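Local atomic coordinates of histone-lysine N-methyltransferase, H3 lysine-9 specific SUVH4 (Arabidopsis thaliana, PDB entry 4QEO), a protein that methylates a lysine of histone H3, creating a mark of transcriptional repression, and binds methylated DNA. Residues H67-S71 / R72-C76; C173-S176 / Y177-R180. All coordinates share one frame; numbering follows the deposited sequence.

Both contacts lie in the SRA domain, the part of the protein that recognises methylated DNA, and their centres are about 14 Å apart. Contact 1 comes first in the chain, where strand 68-69 runs into helix 72-78. Contact 2 follows about a hundred residues later, in the turn between strands 165-172 and 180-197. Both border one mixed sheet, in which strand 68-69 pairs antiparallel with strand 180-197. They touch where Phe70 CD2 lies 4.0 Å from Thr178 CG2. Arg72 bonds to a phosphate of DA8 of chain B and Arg180 lies close to the same phosphate, which is consistent with both segments facing the DNA backbone.

Contact 1: H67-S71 / R72-C76; sequences HRFFS and RAEMC. With nucleotides of chain B.
Met75 crosses the Phe69 ring obliquely, with CG over one face. Met75 CG lies 3.5 Å from the centroid of the Phe69 ring, a CH-pi contact. A bend at chi3 (-89°) turns the methyl away toward Ser71, and the sulfur stays oblique to the ring as a Met-aromatic contact. His67 CD2 lies over the opposite face, so the ring is sandwiched. Glu74 runs alongside Phe70 and slants across Phe69. Its carboxylate stands nearly perpendicular to each ring, with OE2 at their edges. Phe70 N donates to Glu74 OE2 at 2.9 Å, a nearly straight bond that arrives from above the carboxylate plane. A water bridges the same OE2 to His67 NE2 and Arg68 O, which fixes the end of the chain further.

Ser71 is the N-cap of helix 72-78. Its OG accepts from Glu74 N at 2.9 Å, and chi1 of 72° turns the hydroxyl over the first helical turn. Here the SRA domain meets DNA. Arg72 N donates to OP1 of DT9 of chain B at 3.0 Å, at the helix N-terminus, where the dipole is likely to favour a phosphate. The Arg72 side chain folds back so that NH1 meets OP1 of DA8 of chain B at 3.0 Å, in the guanidinium plane. Its NH2 is held by Asn86 O and His83 O.

Contact 2: C173-S176 / Y177-R180; sequences CKSS and YTKR. With nucleotides of chain B.
Cys173 and Lys179 are joined by the backbone hydrogen bond that closes this turn. Cys173 N donates to Lys179 O at 2.9 Å, from above the carbonyl plane. The chain reverses between them, and the two halves run nearly antiparallel.

Inside the turn the contacts are van der Waals. Cys173 CB presses on Thr178 O at 3.1 Å, and Ser175 CB approaches the same oxygen at 3.5 Å. Two carbons thus crowd Thr178 O. Both Thr178 N and Thr178 O are buried without a hydrogen-bonding partner in the model.

The aromatic contact is between neighbours. Ser176 CB stands over the centre of the Tyr177 ring, 3.8 Å from its centroid and almost on the ring normal, a CH-pi contact. With CG beside the backbone N (chi1 -56°), the ring folds back over Ser176. Tyr177 OH is hydrogen-bonded to Asp321 OD2. Replacing the ring by the methyl of an alanine removes both contacts, which would probably leave Ser176 CB without its aromatic cover and Asp321 without its hydroxyl partner.

Charge enters at Arg180, where the chain, bent at chi2 and chi3, points to the DNA. Its NH2 lies beside OP2 of DA8 of chain B and also bonds to Tyr182 OH. The modelled NH2 to OP2 bond is very short and poorly angled, so its exact geometry is doubtful.

The turn connects strand 165-172 to strand 180-197, an antiparallel pair of the SRA sheet. Tyr374, in a loop of the SET region, touches Cys173 and Thr178, while Asn320 and Asp321 meet Tyr177.

Contact 1: H67-S71 / R72-C76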
ATOM      1  N   HIS A  67      -4.194  11.687   3.460  1.00 29.55           N
ATOM      2  CA  HIS A  67      -3.356  10.491   3.596  1.00 26.62           C
ATOM      3  C   HIS A  67      -4.055   9.356   4.350  1.00 27.05           C
ATOM      4  O   HIS A  67      -4.587   9.573   5.431  1.00 24.80           O
ATOM      5  CB  HIS A  67      -2.060  10.827   4.321  1.00 24.89           C
ATOM      6  CG  HIS A  67      -1.057   9.723   4.261  1.00 25.21           C
ATOM      7  ND1 HIS A  67      -0.094   9.656   3.277  1.00 29.30           N
ATOM      8  CD2 HIS A  67      -0.904   8.609   5.019  1.00 28.90           C
ATOM      9  CE1 HIS A  67       0.623   8.555   3.443  1.00 31.98           C
ATOM     10  NE2 HIS A  67       0.152   7.900   4.488  1.00 29.61           N
ATOM     11  N   ARG A  68      -4.066   8.154   3.777  1.00 21.63           N
ATOM     12  CA  ARG A  68      -4.668   7.012   4.442  1.00 23.85           C
ATOM     13  C   ARG A  68      -3.641   6.148   5.167  1.00 28.90           C
ATOM     14  O   ARG A  68      -2.699   5.650   4.561  1.00 27.02           O
ATOM     15  CB  ARG A  68      -5.410   6.140   3.441  1.00 32.60           C
ATOM     16  CG  ARG A  68      -6.670   6.749   2.887  1.00 40.92           C
ATOM     17  CD  ARG A  68      -7.608   5.643   2.466  1.00 52.46           C
ATOM     18  NE  ARG A  68      -8.954   6.118   2.175  1.00 62.80           N
ATOM     19  CZ  ARG A  68      -9.413   6.361   0.953  1.00 72.09           C
ATOM     20  NH1 ARG A  68      -8.627   6.185  -0.097  1.00 75.50           N
ATOM     21  NH2 ARG A  68     -10.659   6.782   0.783  1.00 76.90           N
ATOM     22  N   PHE A  69      -3.845   5.963   6.466  1.00 23.86           N
ATOM     23  CA  PHE A  69      -3.018   5.074   7.265  1.00 22.67           C
ATOM     24  C   PHE A  69      -3.799   3.790   7.476  1.00 28.31           C
ATOM     25  O   PHE A  69      -5.019   3.828   7.611  1.00 26.69           O
ATOM     26  CB  PHE A  69      -2.686   5.704   8.625  1.00 25.90           C
ATOM     27  CG  PHE A  69      -1.760   6.886   8.549  1.00 28.56           C
ATOM     28  CD1 PHE A  69      -0.397   6.713   8.337  1.00 26.29           C
ATOM     29  CD2 PHE A  69      -2.249   8.170   8.720  1.00 28.89           C
ATOM     30  CE1 PHE A  69       0.457   7.812   8.284  1.00 25.95           C
ATOM     31  CE2 PHE A  69      -1.412   9.278   8.679  1.00 28.73           C
ATOM     32  CZ  PHE A  69      -0.057   9.107   8.464  1.00 27.93           C
ATOM     33  N   PHE A  70      -3.107   2.653   7.502  1.00 25.76           N
ATOM     34  CA  PHE A  70      -3.798   1.360   7.584  1.00 29.06           C
ATOM     35  C   PHE A  70      -3.806   0.776   8.997  1.00 30.36           C
ATOM     36  O   PHE A  70      -4.381  -0.285   9.237  1.00 32.58           O
ATOM     37  CB  PHE A  70      -3.236   0.383   6.525  1.00 32.30           C
ATOM     38  CG  PHE A  70      -3.554   0.811   5.115  1.00 31.10           C
ATOM     39  CD1 PHE A  70      -2.869   1.863   4.528  1.00 33.29           C
ATOM     40  CD2 PHE A  70      -4.566   0.208   4.405  1.00 44.61           C
ATOM     41  CE1 PHE A  70      -3.175   2.288   3.255  1.00 36.37           C
ATOM     42  CE2 PHE A  70      -4.866   0.628   3.122  1.00 50.17           C
ATOM     43  CZ  PHE A  70      -4.173   1.668   2.551  1.00 44.15           C
ATOM     44  N   SER A  71      -3.210   1.510   9.938  1.00 25.25           N
ATOM     45  CA  SER A  71      -3.174   1.100  11.340  1.00 23.63           C
ATOM     46  C   SER A  71      -2.712   2.269  12.223  1.00 23.76           C
ATOM     47  O   SER A  71      -2.100   3.210  11.713  1.00 23.91           O
ATOM     48  CB  SER A  71      -2.224  -0.087  11.518  1.00 21.63           C
ATOM     49  OG  SER A  71      -0.873   0.329  11.384  1.00 24.84           O
ATOM     50  N   ARG A  72      -3.020   2.232  13.525  1.00 24.55           N
ATOM     51  CA  ARG A  72      -2.480   3.229  14.463  1.00 23.28           C
ATOM     52  C   ARG A  72      -0.948   3.113  14.470  1.00 21.88           C
ATOM     53  O   ARG A  72      -0.206   4.117  14.491  1.00 25.25           O
ATOM     54  CB  ARG A  72      -3.066   3.038  15.888  1.00 18.04           C
ATOM     55  CG  ARG A  72      -4.561   3.439  16.056  1.00 20.00           C
ATOM     56  CD  ARG A  72      -4.760   5.003  15.966  1.00 20.33           C
ATOM     57  NE  ARG A  72      -3.854   5.633  16.919  1.00 24.65           N
ATOM     58  CZ  ARG A  72      -4.219   6.073  18.120  1.00 21.73           C
ATOM     59  NH1 ARG A  72      -5.494   6.036  18.502  1.00 19.56           N
ATOM     60  NH2 ARG A  72      -3.300   6.569  18.934  1.00 20.21           N
ATOM     61  N   ALA A  73      -0.480   1.867  14.382  1.00 23.03           N
ATOM     62  CA  ALA A  73       0.955   1.574  14.377  1.00 22.26           C
ATOM     63  C   ALA A  73       1.705   2.283  13.250  1.00 21.83           C
ATOM     64  O   ALA A  73       2.803   2.769  13.464  1.00 25.60           O
ATOM     65  CB  ALA A  73       1.200   0.047  14.316  1.00 27.63           C
ATOM     66  N   GLU A  74       1.123   2.328  12.049  1.00 24.52           N
ATOM     67  CA  GLU A  74       1.766   3.006  10.913  1.00 27.95           C
ATOM     68  C   GLU A  74       2.043   4.474  11.240  1.00 21.75           C
ATOM     69  O   GLU A  74       3.122   5.027  10.924  1.00 24.33           O
ATOM     70  CB  GLU A  74       0.865   2.955   9.677  1.00 32.19           C
ATOM     71  CG  GLU A  74       1.139   1.858   8.714  1.00 39.66           C
ATOM     72  CD  GLU A  74       0.617   2.178   7.321  1.00 41.19           C
ATOM     73  OE1 GLU A  74       1.066   1.530   6.355  1.00 42.47           O
ATOM     74  OE2 GLU A  74      -0.225   3.095   7.187  1.00 33.17           O
ATOM     75  N   MET A  75       1.049   5.103  11.872  1.00 21.28           N
ATOM     76  CA  MET A  75       1.173   6.489  12.332  1.00 21.44           C
ATOM     77  C   MET A  75       2.306   6.642  13.323  1.00 25.80           C
ATOM     78  O   MET A  75       3.064   7.624  13.264  1.00 22.59           O
ATOM     79  CB  MET A  75      -0.152   7.002  12.934  1.00 20.61           C
ATOM     80  CG  MET A  75      -1.241   7.082  11.886  1.00 26.07           C
ATOM     81  SD  MET A  75      -2.734   7.920  12.444  1.00 37.83           S
ATOM     82  CE  MET A  75      -3.573   6.536  13.097  1.00 23.12           C
ATOM     83  N   CYS A  76       2.438   5.679  14.234  1.00 22.89           N
ATOM     84  CA  CYS A  76       3.623   5.699  15.101  1.00 26.20           C
ATOM     85  C   CYS A  76       4.930   5.572  14.310  1.00 29.84           C
ATOM     86  O   CYS A  76       5.914   6.264  14.599  1.00 25.85           O
ATOM     87  CB  CYS A  76       3.572   4.578  16.140  1.00 29.22           C
ATOM     88  SG  CYS A  76       2.130   4.636  17.234  1.00 32.43           S
TER
ATOM     89  P    DA B   8      -8.640   3.991  18.607  1.00 30.27           P
ATOM     90  OP1  DA B   8      -8.284   5.086  17.762  1.00 27.90           O
ATOM     91  OP2  DA B   8      -9.477   2.966  18.095  1.00 26.72           O
ATOM     92  O5'  DA B   8      -7.232   3.372  18.961  1.00 27.64           O
ATOM     93  C5'  DA B   8      -7.143   2.088  19.546  1.00 29.45           C
ATOM     94  C4'  DA B   8      -6.117   1.259  18.821  1.00 29.76           C
ATOM     95  O4'  DA B   8      -5.643   0.240  19.707  1.00 27.78           O
ATOM     96  C3'  DA B   8      -6.676   0.506  17.627  1.00 29.16           C
ATOM     97  O3'  DA B   8      -5.628   0.254  16.694  1.00 27.53           O
ATOM     98  C2'  DA B   8      -7.268  -0.727  18.279  1.00 28.73           C
ATOM     99  C1'  DA B   8      -6.416  -0.929  19.531  1.00 29.59           C
ATOM    100  N9   DA B   8      -7.133  -1.171  20.777  1.00 34.14           N
ATOM    101  C8   DA B   8      -8.337  -0.673  21.193  1.00 34.64           C
ATOM    102  N7   DA B   8      -8.675  -1.049  22.400  1.00 35.23           N
ATOM    103  C5   DA B   8      -7.612  -1.834  22.813  1.00 33.99           C
ATOM    104  C6   DA B   8      -7.358  -2.532  24.005  1.00 36.81           C
ATOM    105  N6   DA B   8      -8.184  -2.542  25.047  1.00 36.21           N
ATOM    106  N1   DA B   8      -6.201  -3.213  24.095  1.00 40.97           N
ATOM    107  C2   DA B   8      -5.372  -3.207  23.050  1.00 40.92           C
ATOM    108  N3   DA B   8      -5.494  -2.585  21.884  1.00 37.76           N
ATOM    109  C4   DA B   8      -6.652  -1.911  21.827  1.00 34.68           C
ATOM    110  P    DT B   9      -5.807  -0.325  15.270  1.00 28.67           P
ATOM    111  OP1  DT B   9      -4.650  -0.032  14.508  1.00 27.69           O
ATOM    112  OP2  DT B   9      -7.096   0.058  14.791  1.00 32.57           O
ATOM    113  O5'  DT B   9      -5.832  -1.881  15.561  1.00 30.74           O
ATOM    114  C5'  DT B   9      -4.639  -2.576  15.923  1.00 32.41           C
ATOM    115  C4'  DT B   9      -4.945  -3.966  16.431  1.00 40.53           C
ATOM    116  O4'  DT B   9      -5.538  -3.901  17.724  1.00 37.77           O
ATOM    117  C3'  DT B   9      -5.913  -4.799  15.589  1.00 40.67           C
ATOM    118  O3'  DT B   9      -5.176  -5.668  14.747  1.00 42.50           O
ATOM    119  C2'  DT B   9      -6.708  -5.592  16.610  1.00 42.94           C
ATOM    120  C1'  DT B   9      -6.181  -5.127  17.954  1.00 46.28           C
ATOM    121  N1   DT B   9      -7.190  -4.897  18.980  1.00 46.80           N
ATOM    122  C2   DT B   9      -7.031  -5.495  20.207  1.00 47.77           C
ATOM    123  O2   DT B   9      -6.120  -6.255  20.462  1.00 46.52           O
ATOM    124  N3   DT B   9      -7.994  -5.175  21.123  1.00 43.01           N
ATOM    125  C4   DT B   9      -9.062  -4.326  20.945  1.00 44.03           C
ATOM    126  O4   DT B   9      -9.833  -4.121  21.866  1.00 48.00           O
ATOM    127  C5   DT B   9      -9.153  -3.716  19.644  1.00 40.38           C
ATOM    128  C7   DT B   9     -10.294  -2.795  19.352  1.00 34.54           C
ATOM    129  C6   DT B   9      -8.216  -4.016  18.743  1.00 41.54           C
TER
HETATM  130  O   HOH W   1       0.062   5.087   5.025  1.00 36.48           O

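Contact 2: C173-S176 / Y177-R180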
ATOM      1  N   CYS A 173     -14.028  -0.410   7.424  1.00 47.56           N
ATOM      2  CA  CYS A 173     -13.960  -0.865   6.042  1.00 51.03           C
ATOM      3  C   CYS A 173     -14.660  -2.210   5.881  1.00 51.74           C
ATOM      4  O   CYS A 173     -14.438  -3.129   6.663  1.00 52.72           O
ATOM      5  CB  CYS A 173     -12.502  -1.018   5.599  1.00 55.80           C
ATOM      6  SG  CYS A 173     -11.599   0.511   5.443  1.00 72.00           S
ATOM      7  N   LYS A 174     -15.514  -2.319   4.872  1.00 65.09           N
ATOM      8  CA  LYS A 174     -16.012  -3.622   4.455  1.00 75.88           C
ATOM      9  C   LYS A 174     -15.112  -4.109   3.335  1.00 80.53           C
ATOM     10  O   LYS A 174     -15.413  -3.950   2.157  1.00 82.82           O
ATOM     11  CB  LYS A 174     -17.478  -3.561   4.021  1.00 79.55           C
ATOM     12  CG  LYS A 174     -17.918  -2.235   3.426  1.00 82.93           C
ATOM     13  CD  LYS A 174     -19.437  -2.154   3.383  1.00 87.92           C
ATOM     14  CE  LYS A 174     -19.941  -0.715   3.437  1.00 87.43           C
ATOM     15  NZ  LYS A 174     -19.858  -0.026   2.117  1.00 88.59           N
ATOM     16  N   SER A 175     -13.982  -4.675   3.735  1.00 76.79           N
ATOM     17  CA  SER A 175     -12.950  -5.103   2.809  1.00 78.16           C
ATOM     18  C   SER A 175     -12.525  -6.502   3.211  1.00 79.22           C
ATOM     19  O   SER A 175     -12.662  -6.881   4.376  1.00 75.75           O
ATOM     20  CB  SER A 175     -11.751  -4.156   2.892  1.00 76.95           C
ATOM     21  OG  SER A 175     -10.948  -4.226   1.727  1.00 76.84           O
ATOM     22  N   SER A 176     -12.020  -7.269   2.250  1.00 93.09           N
ATOM     23  CA  SER A 176     -11.550  -8.624   2.522  1.00 94.82           C
ATOM     24  C   SER A 176     -10.461  -8.644   3.599  1.00 87.66           C
ATOM     25  O   SER A 176     -10.436  -9.536   4.447  1.00 88.33           O
ATOM     26  CB  SER A 176     -11.024  -9.289   1.239  1.00 97.53           C
ATOM     27  OG  SER A 176     -12.077  -9.636   0.347  1.00102.70           O
ATOM     28  N   TYR A 177      -9.553  -7.673   3.523  1.00 66.08           N
ATOM     29  CA  TYR A 177      -8.330  -7.698   4.298  1.00 54.23           C
ATOM     30  C   TYR A 177      -8.099  -6.568   5.269  1.00 55.60           C
ATOM     31  O   TYR A 177      -7.301  -6.691   6.156  1.00 51.85           O
ATOM     32  CB  TYR A 177      -7.164  -7.757   3.338  1.00 44.17           C
ATOM     33  CG  TYR A 177      -7.244  -8.913   2.394  1.00 41.25           C
ATOM     34  CD1 TYR A 177      -7.501 -10.181   2.852  1.00 41.02           C
ATOM     35  CD2 TYR A 177      -7.069  -8.740   1.057  1.00 38.06           C
ATOM     36  CE1 TYR A 177      -7.566 -11.248   1.996  1.00 42.42           C
ATOM     37  CE2 TYR A 177      -7.147  -9.798   0.196  1.00 41.23           C
ATOM     38  CZ  TYR A 177      -7.397 -11.053   0.674  1.00 42.12           C
ATOM     39  OH  TYR A 177      -7.477 -12.098  -0.181  1.00 48.72           O
ATOM     40  N   THR A 178      -8.764  -5.448   5.058  1.00 65.29           N
ATOM     41  CA  THR A 178      -8.530  -4.267   5.882  1.00 65.19           C
ATOM     42  C   THR A 178      -9.754  -3.916   6.677  1.00 60.24           C
ATOM     43  O   THR A 178     -10.734  -3.504   6.149  1.00 62.91           O
ATOM     44  CB  THR A 178      -8.229  -3.081   4.994  1.00 67.93           C
ATOM     45  OG1 THR A 178      -7.402  -3.495   3.911  1.00 69.27           O
ATOM     46  CG2 THR A 178      -7.561  -1.975   5.781  1.00 62.98           C
ATOM     47  N   LYS A 179      -9.708  -4.132   7.958  1.00 50.55           N
ATOM     48  CA  LYS A 179     -10.815  -3.801   8.790  1.00 43.22           C
ATOM     49  C   LYS A 179     -11.067  -2.312   9.025  1.00 43.35           C
ATOM     50  O   LYS A 179     -12.176  -1.859   9.088  1.00 38.48           O
ATOM     51  CB  LYS A 179     -10.674  -4.557  10.084  1.00 47.56           C
ATOM     52  CG  LYS A 179     -10.826  -6.064   9.906  1.00 53.50           C
ATOM     53  CD  LYS A 179     -12.275  -6.469  10.044  1.00 57.94           C
ATOM     54  CE  LYS A 179     -12.431  -7.954  10.271  1.00 66.91           C
ATOM     55  NZ  LYS A 179     -12.050  -8.281  11.661  1.00 68.86           N
ATOM     56  N   ARG A 180      -9.980  -1.593   9.222  1.00 44.25           N
ATOM     57  CA  ARG A 180     -10.009  -0.181   9.554  1.00 46.16           C
ATOM     58  C   ARG A 180      -8.937   0.653   8.861  1.00 39.81           C
ATOM     59  O   ARG A 180      -7.877   0.181   8.572  1.00 42.38           O
ATOM     60  CB  ARG A 180      -9.934   0.006  11.048  1.00 50.98           C
ATOM     61  CG  ARG A 180     -10.657   1.257  11.478  1.00 58.25           C
ATOM     62  CD  ARG A 180     -11.506   1.085  12.719  1.00 59.18           C
ATOM     63  NE  ARG A 180     -10.823   1.785  13.750  1.00 56.73           N
ATOM     64  CZ  ARG A 180     -11.187   1.839  15.010  1.00 54.50           C
ATOM     65  NH1 ARG A 180     -12.282   1.224  15.407  1.00 63.13           N
ATOM     66  NH2 ARG A 180     -10.444   2.504  15.841  1.00 37.15           N
TER
ATOM     67  P    DA B   8      -8.640   3.991  18.607  1.00 30.27           P
ATOM     68  OP1  DA B   8      -8.284   5.086  17.762  1.00 27.90           O
ATOM     69  OP2  DA B   8      -9.477   2.966  18.095  1.00 26.72           O
ATOM     70  O5'  DA B   8      -7.232   3.372  18.961  1.00 27.64           O
ATOM     71  C5'  DA B   8      -7.143   2.088  19.546  1.00 29.45           C
ATOM     72  C4'  DA B   8      -6.117   1.259  18.821  1.00 29.76           C
ATOM     73  O4'  DA B   8      -5.643   0.240  19.707  1.00 27.78           O
ATOM     74  C3'  DA B   8      -6.676   0.506  17.627  1.00 29.16           C
ATOM     75  O3'  DA B   8      -5.628   0.254  16.694  1.00 27.53           O
ATOM     76  C2'  DA B   8      -7.268  -0.727  18.279  1.00 28.73           C
ATOM     77  C1'  DA B   8      -6.416  -0.929  19.531  1.00 29.59           C
ATOM     78  N9   DA B   8      -7.133  -1.171  20.777  1.00 34.14           N
ATOM     79  C8   DA B   8      -8.337  -0.673  21.193  1.00 34.64           C
ATOM     80  N7   DA B   8      -8.675  -1.049  22.400  1.00 35.23           N
ATOM     81  C5   DA B   8      -7.612  -1.834  22.813  1.00 33.99           C
ATOM     82  C6   DA B   8      -7.358  -2.532  24.005  1.00 36.81           C
ATOM     83  N6   DA B   8      -8.184  -2.542  25.047  1.00 36.21           N
ATOM     84  N1   DA B   8      -6.201  -3.213  24.095  1.00 40.97           N
ATOM     85  C2   DA B   8      -5.372  -3.207  23.050  1.00 40.92           C
ATOM     86  N3   DA B   8      -5.494  -2.585  21.884  1.00 37.76           N
ATOM     87  C4   DA B   8      -6.652  -1.911  21.827  1.00 34.68           C
TER